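Local atomic coordinates of geranylgeranyl pyrophosphate synthase (Corynebacterium glutamicum, PDB entry 3LMD), a protein that probably catalyses the magnesium-dependent condensation of isopentenyl diphosphate with allylic diphosphates to give longer prenyl diphosphates in isoprenoid biosynthesis. Residues A[167-179]-A[191-203]. Sequence-based numbering, arbitrary orientation. Where two conformers were deposited one is given.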
loop_
_atom_site.group_PDB
_atom_site.type_symbol
_atom_site.label_atom_id
_atom_site.label_comp_id
_atom_site.label_asym_id
_atom_site.label_seq_id
_atom_site.Cartn_x
_atom_site.Cartn_y
_atom_site.Cartn_z
ATOM N N GLU A 167 0.486 -10.073 -8.087
ATOM C CA GLU A 167 -0.500 -10.143 -9.164
ATOM C C GLU A 167 -1.888 -9.862 -8.639
ATOM O O GLU A 167 -2.630 -9.059 -9.201
ATOM C CB GLU A 167 -0.498 -11.528 -9.822
ATOM C CG GLU A 167 -1.466 -11.589 -11.001
ATOM C CD GLU A 167 -1.519 -12.946 -11.690
ATOM O OE1 GLU A 167 -0.678 -13.821 -11.391
ATOM O OE2 GLU A 167 -2.413 -13.123 -12.549
ATOM N N THR A 168 -2.260 -10.553 -7.562
ATOM C CA THR A 168 -3.571 -10.356 -6.952
ATOM C C THR A 168 -3.831 -8.914 -6.509
ATOM O O THR A 168 -4.871 -8.304 -6.820
ATOM C CB THR A 168 -3.723 -11.301 -5.730
ATOM O OG1 THR A 168 -3.586 -12.659 -6.198
ATOM C CG2 THR A 168 -5.061 -11.099 -5.087
ATOM N N PHE A 169 -2.893 -8.363 -5.765
ATOM C CA PHE A 169 -3.022 -7.004 -5.279
ATOM C C PHE A 169 -3.030 -5.985 -6.445
ATOM O O PHE A 169 -3.842 -5.075 -6.461
ATOM C CB PHE A 169 -1.913 -6.704 -4.253
ATOM C CG PHE A 169 -2.037 -5.351 -3.626
ATOM C CD1 PHE A 169 -3.206 -4.983 -2.973
ATOM C CD2 PHE A 169 -1.009 -4.439 -3.714
ATOM C CE1 PHE A 169 -3.339 -3.730 -2.403
ATOM C CE2 PHE A 169 -1.140 -3.159 -3.129
ATOM C CZ PHE A 169 -2.313 -2.819 -2.492
ATOM N N GLY A 170 -2.179 -6.184 -7.434
ATOM C CA GLY A 170 -2.201 -5.335 -8.652
ATOM C C GLY A 170 -3.578 -5.352 -9.338
ATOM O O GLY A 170 -4.104 -4.317 -9.749
ATOM N N GLU A 171 -4.163 -6.529 -9.457
ATOM C CA GLU A 171 -5.552 -6.640 -9.968
ATOM C C GLU A 171 -6.587 -5.929 -9.132
ATOM O O GLU A 171 -7.475 -5.266 -9.695
ATOM C CB GLU A 171 -5.987 -8.103 -10.145
ATOM C CG GLU A 171 -5.267 -8.772 -11.293
ATOM C CD GLU A 171 -5.563 -8.072 -12.601
ATOM O OE1 GLU A 171 -6.716 -8.188 -13.063
ATOM O OE2 GLU A 171 -4.663 -7.390 -13.152
ATOM N N LEU A 172 -6.511 -6.084 -7.805
ATOM C CA LEU A 172 -7.471 -5.430 -6.919
ATOM C C LEU A 172 -7.378 -3.939 -7.096
ATOM O O LEU A 172 -8.393 -3.259 -7.125
ATOM C CB LEU A 172 -7.194 -5.724 -5.423
ATOM C CG LEU A 172 -7.565 -7.037 -4.739
ATOM C CD1 LEU A 172 -6.902 -7.130 -3.375
ATOM C CD2 LEU A 172 -9.045 -7.162 -4.559
ATOM N N VAL A 173 -6.150 -3.423 -7.173
ATOM C CA VAL A 173 -5.953 -1.985 -7.304
ATOM C C VAL A 173 -6.469 -1.540 -8.687
ATOM O O VAL A 173 -7.075 -0.479 -8.829
ATOM C CB VAL A 173 -4.466 -1.584 -7.149
ATOM C CG1 VAL A 173 -4.300 -0.102 -7.499
ATOM C CG2 VAL A 173 -4.004 -1.817 -5.677
ATOM N N THR A 174 -6.240 -2.380 -9.690
ATOM C CA THR A 174 -6.693 -2.074 -11.057
ATOM C C THR A 174 -8.227 -1.989 -11.052
ATOM O O THR A 174 -8.795 -1.081 -11.645
ATOM C CB THR A 174 -6.184 -3.114 -12.081
ATOM O OG1 THR A 174 -4.753 -3.072 -12.105
ATOM C CG2 THR A 174 -6.740 -2.860 -13.518
ATOM N N GLY A 175 -8.892 -2.920 -10.369
ATOM C CA GLY A 175 -10.364 -2.893 -10.277
ATOM C C GLY A 175 -10.886 -1.633 -9.622
ATOM O O GLY A 175 -11.873 -1.042 -10.085
ATOM N N GLN A 176 -10.261 -1.210 -8.521
ATOM C CA GLN A 176 -10.657 0.055 -7.870
ATOM C C GLN A 176 -10.464 1.254 -8.822
ATOM O O GLN A 176 -11.307 2.149 -8.901
ATOM C CB GLN A 176 -9.829 0.282 -6.580
ATOM C CG GLN A 176 -10.003 -0.820 -5.520
ATOM C CD GLN A 176 -9.034 -0.672 -4.315
ATOM O OE1 GLN A 176 -7.856 -1.031 -4.391
ATOM N NE2 GLN A 176 -9.540 -0.152 -3.210
ATOM N N MET A 177 -9.340 1.297 -9.518
ATOM C CA MET A 177 -9.073 2.409 -10.475
ATOM C C MET A 177 -10.079 2.357 -11.622
ATOM O O MET A 177 -10.577 3.380 -12.060
ATOM C CB MET A 177 -7.636 2.313 -11.054
ATOM C CG MET A 177 -7.224 3.564 -11.874
ATOM S SD MET A 177 -6.974 5.067 -10.832
ATOM C CE MET A 177 -5.276 4.780 -10.413
ATOM N N ARG A 178 -10.368 1.152 -12.103
ATOM C CA ARG A 178 -11.346 0.970 -13.187
ATOM C C ARG A 178 -12.723 1.484 -12.772
ATOM O O ARG A 178 -13.416 2.186 -13.520
ATOM C CB ARG A 178 -11.437 -0.520 -13.593
ATOM C CG ARG A 178 -12.322 -0.773 -14.847
ATOM C CD ARG A 178 -12.485 -2.273 -15.128
ATOM N NE ARG A 178 -11.227 -2.991 -15.373
ATOM C CZ ARG A 178 -10.662 -3.101 -16.579
ATOM N NH1 ARG A 178 -11.205 -2.488 -17.639
ATOM N NH2 ARG A 178 -9.538 -3.778 -16.725
ATOM N N GLU A 179 -13.131 1.137 -11.568
ATOM C CA GLU A 179 -14.409 1.633 -11.081
ATOM C C GLU A 179 -14.394 3.164 -10.939
ATOM O O GLU A 179 -15.386 3.836 -11.256
ATOM C CB GLU A 179 -14.741 0.995 -9.735
ATOM C CG GLU A 179 -16.083 1.461 -9.163
ATOM C CD GLU A 179 -16.351 0.830 -7.821
ATOM O OE1 GLU A 179 -15.409 0.773 -6.998
ATOM O OE2 GLU A 179 -17.488 0.374 -7.597
ATOM N N HIS A 191 -17.490 -3.611 -18.726
ATOM C CA HIS A 191 -16.935 -2.794 -17.648
ATOM C C HIS A 191 -17.351 -3.335 -16.283
ATOM O O HIS A 191 -16.523 -3.529 -15.395
ATOM C CB HIS A 191 -17.410 -1.336 -17.784
ATOM C CG HIS A 191 -17.005 -0.455 -16.644
ATOM N ND1 HIS A 191 -15.703 -0.034 -16.453
ATOM C CD2 HIS A 191 -17.726 0.079 -15.628
ATOM C CE1 HIS A 191 -15.647 0.737 -15.382
ATOM N NE2 HIS A 191 -16.864 0.830 -14.868
ATOM N N TYR A 192 -18.651 -3.555 -16.111
ATOM C CA TYR A 192 -19.178 -4.039 -14.861
ATOM C C TYR A 192 -18.520 -5.362 -14.538
ATOM O O TYR A 192 -18.100 -5.581 -13.425
ATOM C CB TYR A 192 -20.704 -4.225 -14.960
ATOM C CG TYR A 192 -21.333 -5.048 -13.848
ATOM C CD1 TYR A 192 -21.850 -4.437 -12.718
ATOM C CD2 TYR A 192 -21.484 -6.432 -13.980
ATOM C CE1 TYR A 192 -22.448 -5.180 -11.706
ATOM C CE2 TYR A 192 -22.065 -7.191 -12.981
ATOM C CZ TYR A 192 -22.565 -6.558 -11.851
ATOM O OH TYR A 192 -23.159 -7.298 -10.849
ATOM N N THR A 193 -18.439 -6.245 -15.522
ATOM C CA THR A 193 -17.881 -7.583 -15.300
ATOM C C THR A 193 -16.407 -7.503 -14.888
ATOM O O THR A 193 -15.972 -8.215 -13.960
ATOM C CB THR A 193 -18.013 -8.471 -16.549
ATOM O OG1 THR A 193 -19.398 -8.679 -16.820
ATOM C CG2 THR A 193 -17.331 -9.849 -16.326
ATOM N N ASN A 194 -15.652 -6.649 -15.565
ATOM C CA ASN A 194 -14.220 -6.463 -15.260
ATOM C C ASN A 194 -14.008 -5.897 -13.875
ATOM O O ASN A 194 -13.124 -6.332 -13.153
ATOM C CB ASN A 194 -13.560 -5.522 -16.277
ATOM C CG ASN A 194 -13.397 -6.157 -17.639
ATOM O OD1 ASN A 194 -13.294 -7.358 -17.752
ATOM N ND2 ASN A 194 -13.384 -5.346 -18.674
ATOM N N VAL A 195 -14.811 -4.898 -13.504
ATOM C CA VAL A 195 -14.729 -4.360 -12.159
ATOM C C VAL A 195 -14.922 -5.431 -11.078
ATOM O O VAL A 195 -14.113 -5.510 -10.150
ATOM C CB VAL A 195 -15.687 -3.191 -11.933
ATOM C CG1 VAL A 195 -15.697 -2.821 -10.436
ATOM C CG2 VAL A 195 -15.242 -1.975 -12.792
ATOM N N ILE A 196 -15.969 -6.254 -11.192
ATOM C CA ILE A 196 -16.218 -7.291 -10.177
ATOM C C ILE A 196 -15.125 -8.362 -10.172
ATOM O O ILE A 196 -14.651 -8.752 -9.110
ATOM C CB ILE A 196 -17.589 -7.966 -10.347
ATOM C CG1 ILE A 196 -18.693 -6.911 -10.372
ATOM C CG2 ILE A 196 -17.822 -8.999 -9.224
ATOM C CD1 ILE A 196 -18.674 -6.000 -9.203
ATOM N N ARG A 197 -14.712 -8.810 -11.347
ATOM C CA ARG A 197 -13.622 -9.810 -11.432
ATOM C C ARG A 197 -12.370 -9.306 -10.696
ATOM O O ARG A 197 -11.721 -10.057 -9.951
ATOM C CB ARG A 197 -13.270 -10.099 -12.893
ATOM C CG ARG A 197 -12.187 -11.164 -13.084
ATOM C CD ARG A 197 -11.857 -11.384 -14.595
ATOM N NE ARG A 197 -11.645 -10.108 -15.285
ATOM C CZ ARG A 197 -10.505 -9.418 -15.273
ATOM N NH1 ARG A 197 -9.446 -9.887 -14.612
ATOM N NH2 ARG A 197 -10.427 -8.251 -15.915
ATOM N N GLU A 198 -12.015 -8.034 -10.914
ATOM C CA GLU A 198 -10.798 -7.456 -10.312
ATOM C C GLU A 198 -10.935 -7.050 -8.852
ATOM O O GLU A 198 -10.079 -7.374 -8.028
ATOM C CB GLU A 198 -10.305 -6.252 -11.128
ATOM C CG GLU A 198 -9.871 -6.671 -12.535
ATOM C CD GLU A 198 -9.758 -5.485 -13.481
ATOM O OE1 GLU A 198 -10.297 -4.413 -13.161
ATOM O OE2 GLU A 198 -9.164 -5.643 -14.560
ATOM N N LYS A 199 -12.004 -6.341 -8.530
ATOM C CA LYS A 199 -12.213 -5.867 -7.165
ATOM C C LYS A 199 -12.565 -6.959 -6.190
ATOM O O LYS A 199 -12.231 -6.849 -4.997
ATOM C CB LYS A 199 -13.363 -4.842 -7.095
ATOM C CG LYS A 199 -13.017 -3.439 -7.517
ATOM C CD LYS A 199 -14.087 -2.427 -6.991
ATOM C CE LYS A 199 -14.019 -2.191 -5.480
ATOM N NZ LYS A 199 -15.037 -1.132 -5.065
ATOM N N THR A 200 -13.288 -7.976 -6.656
ATOM C CA THR A 200 -13.832 -9.008 -5.746
ATOM C C THR A 200 -13.371 -10.445 -6.049
ATOM O O THR A 200 -12.969 -11.189 -5.140
ATOM C CB THR A 200 -15.381 -9.030 -5.774
ATOM O OG1 THR A 200 -15.896 -7.751 -5.374
ATOM C CG2 THR A 200 -15.928 -10.106 -4.831
ATOM N N GLY A 201 -13.466 -10.857 -7.310
ATOM C CA GLY A 201 -13.172 -12.262 -7.643
ATOM C C GLY A 201 -11.732 -12.646 -7.344
ATOM O O GLY A 201 -11.467 -13.762 -6.839
ATOM N N VAL A 202 -10.775 -11.755 -7.663
ATOM C CA VAL A 202 -9.375 -12.213 -7.669
ATOM C C VAL A 202 -8.904 -12.560 -6.261
ATOM O O VAL A 202 -8.029 -13.414 -6.085
ATOM C CB VAL A 202 -8.319 -11.213 -8.285
ATOM C CG1 VAL A 202 -8.464 -11.104 -9.797
ATOM C CG2 VAL A 202 -8.361 -9.841 -7.559
ATOM N N LEU A 203 -9.451 -11.897 -5.257
ATOM C CA LEU A 203 -8.970 -12.160 -3.900
ATOM C C LEU A 203 -9.577 -13.444 -3.322
ATOM O O LEU A 203 -8.935 -14.146 -2.531
ATOM C CB LEU A 203 -9.250 -10.980 -2.980
ATOM C CG LEU A 203 -8.625 -11.002 -1.581
ATOM C CD1 LEU A 203 -7.082 -11.184 -1.572
ATOM C CD2 LEU A 203 -9.007 -9.629 -0.928
HETATM O O HOH W 1 -17.425 2.614 -12.665
#
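R178 of helix 159-181 and E198 of helix 188-214 interlock where these consecutive helices of the all-helical prenyl synthase fold cross antiparallel, their axes 7.0 Å apart. Each is a knob in a hole of the other helix: R178 sits among H191, N194, V195 and E198, and E198 among E171, T174, G175 and R178. The close approach is centred on G175, whose CA lies 4.6 Å from CA of E198 and packs against CB of E198.

Ion pairs dominate the polar contacts. R178 grips the E198 carboxylate side-on, NE giving OE1 a nearly straight bond of 2.8 Å (167°) in the guanidinium plane, while NH2 reaches the syn lone pair of OE2 at 2.9 Å. CB of N194 lies over one face of this guanidinium, toward its rim. R197 extends the network, joining OE2 of E198 weakly through NH2 and OE1 of E171 through NH1, at 3.6 Å; its positive charge probably eases the proximity of the two glutamates. Separately, CG of K199 rests on the carbonyl carbon of G175, and the bend at chi3 (72°) beyond it turns NZ to OE1 of E179, 2.7 Å away. K199 also makes a weak, long ion pair with D115, which accepts a hydrogen bond from NE2 of Q176 and binds calcium in this protein, although no ion is bound to this chain.

Toward T168 and L203 the contact is apolar: L172 slides past V202 and meets L203, and both leucines continue onto helix 95-118. CA of L172 makes a CA-H...O contact with O of E198 (3.4 Å).

At the opposite end, a water bridges O of E179 and NE2 of H191, whose CE1 edge lies 3.2 Å from O of R178.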